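Local coordinates for hypothetical protein Atu3615 (Agrobacterium tumefaciens str. C58, PDB 1ZNP) that is of unknown function but belongs to the DUF985 family of the cupin superfamily and has a beta-rich fold, at residues A[18-23]-A[128-133]; A[42-47]-A[117-122]. One frame throughout, in Å; residues are numbered along the deposited sequence.

Interaction 1 (A[18-23]-A[128-133]); sequences PHPEGG and FAFSSF
The imidazole of His19 presents its edge to the face of Phe133 in an offset edge-to-face (T-shaped) pair, with ring centroids 5.8 Å apart and planes at 63°. The contact joins two loops of the cupin fold at the protein surface: a type I beta turn, His19 to Gly22, between strands 17-18 and 24-30, and the loop with a short 3-10 segment that leads into strand 133-135. Phe133 CZ sits near the imidazole plane, 4.0 Å from His19 CE1, while Pro20 CD lies above one imidazole face, displaced toward the rim. The ring of Phe130 has Phe128 CE1 over the centre of one face, 3.6 Å above its plane, and Pro20 CG meets Phe130 CE2 at 3.8 Å, the two side chains crossing at about a right angle. At the rim of the Phe133 ring lies the carboxylate of Glu21, OE1 reaching CE1 at 3.5 Å; the two planes are only 16° apart, so the oxygen faces ring C-H groups, whose slightly positive edge would suit an anionic neighbour. Glu21 CG stands between the backbone N and the carbonyl carbon (chi1 70°), and the chain then runs extended past the phenyl rim. The other oxygen, OE2, is hydrogen-bonded to Ser53 OG, which ties the carboxylate to a third part of the chain. Outside the turn, Tyr25 of strand 24-30 meets the His19 ring edge-to-face, and His56 of strand 56-58 packs against Phe133. Within the turn, the His19 O to Gly22 N bond closes the turn, and the imidazole turns back to it: Glu21 N donates to His19 ND1 at 3.0 Å, nearly straight and close to the ring plane.

Interaction 2 (A[42-47]-A[117-122]); sequences AIYYLL and FTLVGC
Tyr45 and Val120 stand side by side and point the same way from one face of a pair of antiparallel strands, 42-47 and 117-122, neighbours in the main sheet of the cupin fold. Val120 CG2 lies 3.6 Å from Tyr45 CB and near the plane of the phenol ring, so the methyl meets its edge. This CG2 is the branch placed between the backbone N and the carbonyl carbon, and from there it also approaches Tyr45 O at 3.3 Å. Tyr45 CG is anti to the backbone N (chi1 -175°), and its ring leads away from strand 117-122 toward the loop holding Gly22, whose carbonyl accepts the phenol OH. On the same face Ile43 CG2 packs against Cys122 CB at 4.1 Å, and Cys122 also touches Glu63 and Trp65 of strand 63-68. The side chains of Tyr44, Leu46 and Leu119 alternate onto the other face; there Tyr44 CD2 approaches Leu119 CD2 at 4.4 Å, and Leu46 CD1 comes to 4.3 Å from Phe117 CD2. Ile10 of helix 7-14 lies against Leu46, Leu119 and Phe117, so the helix lines this side. Opposite Tyr44 stands Gly121, which brings no side chain to their non-hydrogen-bonded pair. Backbone bonds fasten the strands: Tyr45 and Val120 exchange two, with Val120 N to Tyr45 O at 2.7 Å and Tyr45 N to Val120 O at 2.8 Å, and Leu47 and Thr118 exchange two more. CA-H groups add C-H...O contacts, among them Phe117 CA to Leu47 O at 3.1 Å. The chemistry thus divides: backbone N-H...O hydrogen bonds set the register, while apolar side chains pack on both faces, and the phenol OH finds its polar partner in a loop beyond the strand pair.

Interaction 2 belongs to the framework of the fold: two adjacent strands of the main sheet, with most of their residues buried, bound by paired backbone bonds and apolar packing. Interaction 1 is a smaller surface contact between loops, made of rings, a proline and a carboxylate oxygen at a ring edge, and the polar bonds of its residues run within each loop or to other parts of the chain. Along the sequence 42-47 and 117-122 are nested between 18-23 and 128-133. The two contacts meet at the turn, where Tyr45 OH lies 3.2 Å from Glu21 OE2, a probable hydrogen bond, and Leu47 CD2 packs on Gly23 CA at 4.0 Å.

Interaction 1 (A[18-23]-A[128-133])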
loop_
_atom_site.group_PDB
_atom_site.type_symbol
_atom_site.label_atom_id
_atom_site.label_comp_id
_atom_site.label_asym_id
_atom_site.label_seq_id
_atom_site.Cartn_x
_atom_site.Cartn_y
_atom_site.Cartn_z
ATOM N N PRO A 18 21.834 -7.140 -15.970
ATOM C CA PRO A 18 20.933 -7.956 -15.151
ATOM C C PRO A 18 21.259 -7.902 -13.668
ATOM O O PRO A 18 22.414 -8.026 -13.261
ATOM C CB PRO A 18 21.096 -9.358 -15.742
ATOM C CG PRO A 18 22.485 -9.338 -16.305
ATOM C CD PRO A 18 22.555 -7.976 -16.944
ATOM N N HIS A 19 20.229 -7.716 -12.855
ATOM C CA HIS A 19 20.414 -7.629 -11.418
ATOM C C HIS A 19 20.227 -9.007 -10.805
ATOM O O HIS A 19 19.471 -9.824 -11.316
ATOM C CB HIS A 19 19.416 -6.626 -10.832
ATOM C CG HIS A 19 19.649 -6.316 -9.389
ATOM N ND1 HIS A 19 19.307 -7.187 -8.377
ATOM C CD2 HIS A 19 20.249 -5.259 -8.793
ATOM C CE1 HIS A 19 19.692 -6.681 -7.219
ATOM N NE2 HIS A 19 20.266 -5.512 -7.442
ATOM N N PRO A 20 20.926 -9.290 -9.700
ATOM C CA PRO A 20 20.774 -10.611 -9.081
ATOM C C PRO A 20 19.346 -11.003 -8.721
ATOM O O PRO A 20 19.029 -12.187 -8.679
ATOM C CB PRO A 20 21.675 -10.516 -7.853
ATOM C CG PRO A 20 22.762 -9.604 -8.320
ATOM C CD PRO A 20 22.001 -8.523 -9.041
ATOM N N GLU A 21 18.484 -10.023 -8.470
ATOM C CA GLU A 21 17.101 -10.314 -8.081
ATOM C C GLU A 21 16.159 -10.409 -9.264
ATOM O O GLU A 21 14.965 -10.686 -9.100
ATOM C CB GLU A 21 16.578 -9.231 -7.121
ATOM C CG GLU A 21 16.347 -7.871 -7.777
ATOM C CD GLU A 21 16.163 -6.748 -6.771
ATOM O OE1 GLU A 21 17.037 -6.597 -5.892
ATOM O OE2 GLU A 21 15.154 -6.013 -6.860
ATOM N N GLY A 22 16.693 -10.183 -10.458
ATOM C CA GLY A 22 15.862 -10.208 -11.649
ATOM C C GLY A 22 15.826 -8.777 -12.157
ATOM O O GLY A 22 16.011 -7.852 -11.375
ATOM N N GLY A 23 15.598 -8.590 -13.454
ATOM C CA GLY A 23 15.571 -7.249 -14.009
ATOM C C GLY A 23 16.961 -6.769 -14.398
ATOM O O GLY A 23 17.929 -7.526 -14.342
ATOM N N PHE A 128 23.660 1.008 -0.023
ATOM C CA PHE A 128 23.562 -0.378 -0.455
ATOM C C PHE A 128 24.871 -1.132 -0.560
ATOM O O PHE A 128 25.878 -0.617 -1.043
ATOM C CB PHE A 128 22.846 -0.514 -1.789
ATOM C CG PHE A 128 22.565 -1.936 -2.162
ATOM C CD1 PHE A 128 23.482 -2.683 -2.900
ATOM C CD2 PHE A 128 21.407 -2.564 -1.704
ATOM C CE1 PHE A 128 23.253 -4.037 -3.175
ATOM C CE2 PHE A 128 21.171 -3.915 -1.976
ATOM C CZ PHE A 128 22.095 -4.650 -2.710
ATOM N N ALA A 129 24.823 -2.378 -0.113
ATOM C CA ALA A 129 25.958 -3.283 -0.127
ATOM C C ALA A 129 25.442 -4.720 -0.212
ATOM O O ALA A 129 24.595 -5.136 0.592
ATOM C CB ALA A 129 26.786 -3.106 1.136
ATOM N N PHE A 130 25.949 -5.476 -1.184
ATOM C CA PHE A 130 25.525 -6.857 -1.346
ATOM C C PHE A 130 25.807 -7.680 -0.091
ATOM O O PHE A 130 25.233 -8.751 0.098
ATOM C CB PHE A 130 26.175 -7.475 -2.581
ATOM C CG PHE A 130 25.529 -7.062 -3.869
ATOM C CD1 PHE A 130 26.088 -6.064 -4.662
ATOM C CD2 PHE A 130 24.336 -7.651 -4.281
ATOM C CE1 PHE A 130 25.471 -5.658 -5.841
ATOM C CE2 PHE A 130 23.711 -7.251 -5.462
ATOM C CZ PHE A 130 24.280 -6.253 -6.243
ATOM N N SER A 131 26.678 -7.173 0.780
ATOM C CA SER A 131 26.951 -7.871 2.038
ATOM C C SER A 131 25.742 -7.694 2.967
ATOM O O SER A 131 25.696 -8.249 4.067
ATOM C CB SER A 131 28.210 -7.321 2.707
ATOM O OG SER A 131 28.441 -5.975 2.344
ATOM N N SER A 132 24.767 -6.915 2.511
ATOM C CA SER A 132 23.545 -6.668 3.275
ATOM C C SER A 132 22.338 -6.961 2.384
ATOM O O SER A 132 21.274 -6.350 2.512
ATOM C CB SER A 132 23.507 -5.216 3.742
ATOM O OG SER A 132 24.593 -4.960 4.610
ATOM N N PHE A 133 22.535 -7.908 1.476
ATOM C CA PHE A 133 21.525 -8.317 0.521
ATOM C C PHE A 133 21.234 -9.794 0.740
ATOM O O PHE A 133 22.153 -10.604 0.845
ATOM C CB PHE A 133 22.066 -8.112 -0.885
ATOM C CG PHE A 133 21.078 -8.401 -1.965
ATOM C CD1 PHE A 133 20.121 -7.448 -2.322
ATOM C CD2 PHE A 133 21.097 -9.624 -2.634
ATOM C CE1 PHE A 133 19.194 -7.701 -3.328
ATOM C CE2 PHE A 133 20.172 -9.895 -3.645
ATOM C CZ PHE A 133 19.213 -8.926 -3.995
#

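Interaction 2 (A[42-47]-A[117-122])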
loop_
_atom_site.group_PDB
_atom_site.type_symbol
_atom_site.label_atom_id
_atom_site.label_comp_id
_atom_site.label_asym_id
_atom_site.label_seq_id
_atom_site.Cartn_x
_atom_site.Cartn_y
_atom_site.Cartn_z
ATOM N N ALA A 42 22.176 5.281 -5.150
ATOM C CA ALA A 42 21.044 5.435 -6.047
ATOM C C ALA A 42 21.254 4.424 -7.166
ATOM O O ALA A 42 22.373 3.981 -7.402
ATOM C CB ALA A 42 20.982 6.865 -6.607
ATOM N N ILE A 43 20.181 4.090 -7.874
ATOM C CA ILE A 43 20.248 3.088 -8.923
ATOM C C ILE A 43 19.122 3.260 -9.943
ATOM O O ILE A 43 18.079 3.802 -9.624
ATOM C CB ILE A 43 20.140 1.685 -8.257
ATOM C CG1 ILE A 43 21.499 1.003 -8.259
ATOM C CG2 ILE A 43 19.026 0.859 -8.874
ATOM C CD1 ILE A 43 22.238 1.125 -6.928
ATOM N N TYR A 44 19.361 2.822 -11.172
ATOM C CA TYR A 44 18.349 2.829 -12.223
ATOM C C TYR A 44 17.968 1.345 -12.214
ATOM O O TYR A 44 18.848 0.490 -12.141
ATOM C CB TYR A 44 18.946 3.210 -13.589
ATOM C CG TYR A 44 18.945 4.692 -13.900
ATOM C CD1 TYR A 44 19.994 5.276 -14.606
ATOM C CD2 TYR A 44 17.921 5.517 -13.447
ATOM C CE1 TYR A 44 20.032 6.653 -14.840
ATOM C CE2 TYR A 44 17.942 6.883 -13.674
ATOM C CZ TYR A 44 19.001 7.450 -14.368
ATOM O OH TYR A 44 19.017 8.808 -14.575
ATOM N N TYR A 45 16.675 1.038 -12.256
ATOM C CA TYR A 45 16.225 -0.349 -12.228
ATOM C C TYR A 45 15.046 -0.540 -13.187
ATOM O O TYR A 45 14.168 0.322 -13.281
ATOM C CB TYR A 45 15.813 -0.721 -10.797
ATOM C CG TYR A 45 15.448 -2.176 -10.604
ATOM C CD1 TYR A 45 16.402 -3.184 -10.743
ATOM C CD2 TYR A 45 14.153 -2.546 -10.250
ATOM C CE1 TYR A 45 16.070 -4.533 -10.529
ATOM C CE2 TYR A 45 13.813 -3.881 -10.035
ATOM C CZ TYR A 45 14.774 -4.864 -10.174
ATOM O OH TYR A 45 14.440 -6.175 -9.938
ATOM N N LEU A 46 15.017 -1.671 -13.884
ATOM C CA LEU A 46 13.958 -1.924 -14.848
ATOM C C LEU A 46 13.421 -3.346 -14.894
ATOM O O LEU A 46 14.175 -4.321 -14.851
ATOM C CB LEU A 46 14.435 -1.522 -16.252
ATOM C CG LEU A 46 13.463 -1.775 -17.415
ATOM C CD1 LEU A 46 13.633 -0.725 -18.487
ATOM C CD2 LEU A 46 13.699 -3.149 -17.990
ATOM N N LEU A 47 12.101 -3.456 -14.986
ATOM C CA LEU A 47 11.451 -4.752 -15.094
ATOM C C LEU A 47 10.640 -4.721 -16.386
ATOM O O LEU A 47 10.250 -3.657 -16.840
ATOM C CB LEU A 47 10.523 -4.993 -13.898
ATOM C CG LEU A 47 11.142 -4.981 -12.497
ATOM C CD1 LEU A 47 10.031 -5.053 -11.477
ATOM C CD2 LEU A 47 12.101 -6.143 -12.318
ATOM N N PHE A 117 7.067 -2.563 -19.493
ATOM C CA PHE A 117 8.245 -2.233 -18.712
ATOM C C PHE A 117 7.989 -1.076 -17.773
ATOM O O PHE A 117 7.055 -0.299 -17.951
ATOM C CB PHE A 117 9.424 -1.860 -19.615
ATOM C CG PHE A 117 9.306 -0.490 -20.225
ATOM C CD1 PHE A 117 8.825 -0.331 -21.520
ATOM C CD2 PHE A 117 9.639 0.643 -19.490
ATOM C CE1 PHE A 117 8.674 0.944 -22.080
ATOM C CE2 PHE A 117 9.489 1.920 -20.038
ATOM C CZ PHE A 117 9.003 2.069 -21.343
ATOM N N THR A 118 8.855 -0.975 -16.778
ATOM C CA THR A 118 8.807 0.094 -15.811
ATOM C C THR A 118 10.251 0.423 -15.452
ATOM O O THR A 118 11.019 -0.447 -15.033
ATOM C CB THR A 118 8.049 -0.297 -14.520
ATOM O OG1 THR A 118 6.704 -0.678 -14.838
ATOM C CG2 THR A 118 8.004 0.888 -13.555
ATOM N N LEU A 119 10.607 1.683 -15.659
ATOM C CA LEU A 119 11.926 2.186 -15.333
ATOM C C LEU A 119 11.739 2.855 -13.974
ATOM O O LEU A 119 10.880 3.715 -13.817
ATOM C CB LEU A 119 12.353 3.258 -16.340
ATOM C CG LEU A 119 13.836 3.617 -16.485
ATOM C CD1 LEU A 119 13.980 5.104 -16.729
ATOM C CD2 LEU A 119 14.608 3.217 -15.246
ATOM N N VAL A 120 12.535 2.465 -12.990
ATOM C CA VAL A 120 12.431 3.085 -11.691
ATOM C C VAL A 120 13.800 3.452 -11.152
ATOM O O VAL A 120 14.838 3.110 -11.725
ATOM C CB VAL A 120 11.755 2.151 -10.657
ATOM C CG1 VAL A 120 10.367 1.750 -11.121
ATOM C CG2 VAL A 120 12.598 0.913 -10.446
ATOM N N GLY A 121 13.777 4.165 -10.034
ATOM C CA GLY A 121 14.985 4.545 -9.347
ATOM C C GLY A 121 14.866 3.989 -7.939
ATOM O O GLY A 121 13.754 3.833 -7.416
ATOM N N CYS A 122 16.004 3.674 -7.329
ATOM C CA CYS A 122 16.023 3.149 -5.975
ATOM C C CYS A 122 17.128 3.817 -5.193
ATOM O O CYS A 122 18.280 3.840 -5.620
ATOM C CB CYS A 122 16.236 1.636 -5.978
ATOM S SG CYS A 122 14.820 0.656 -6.589
#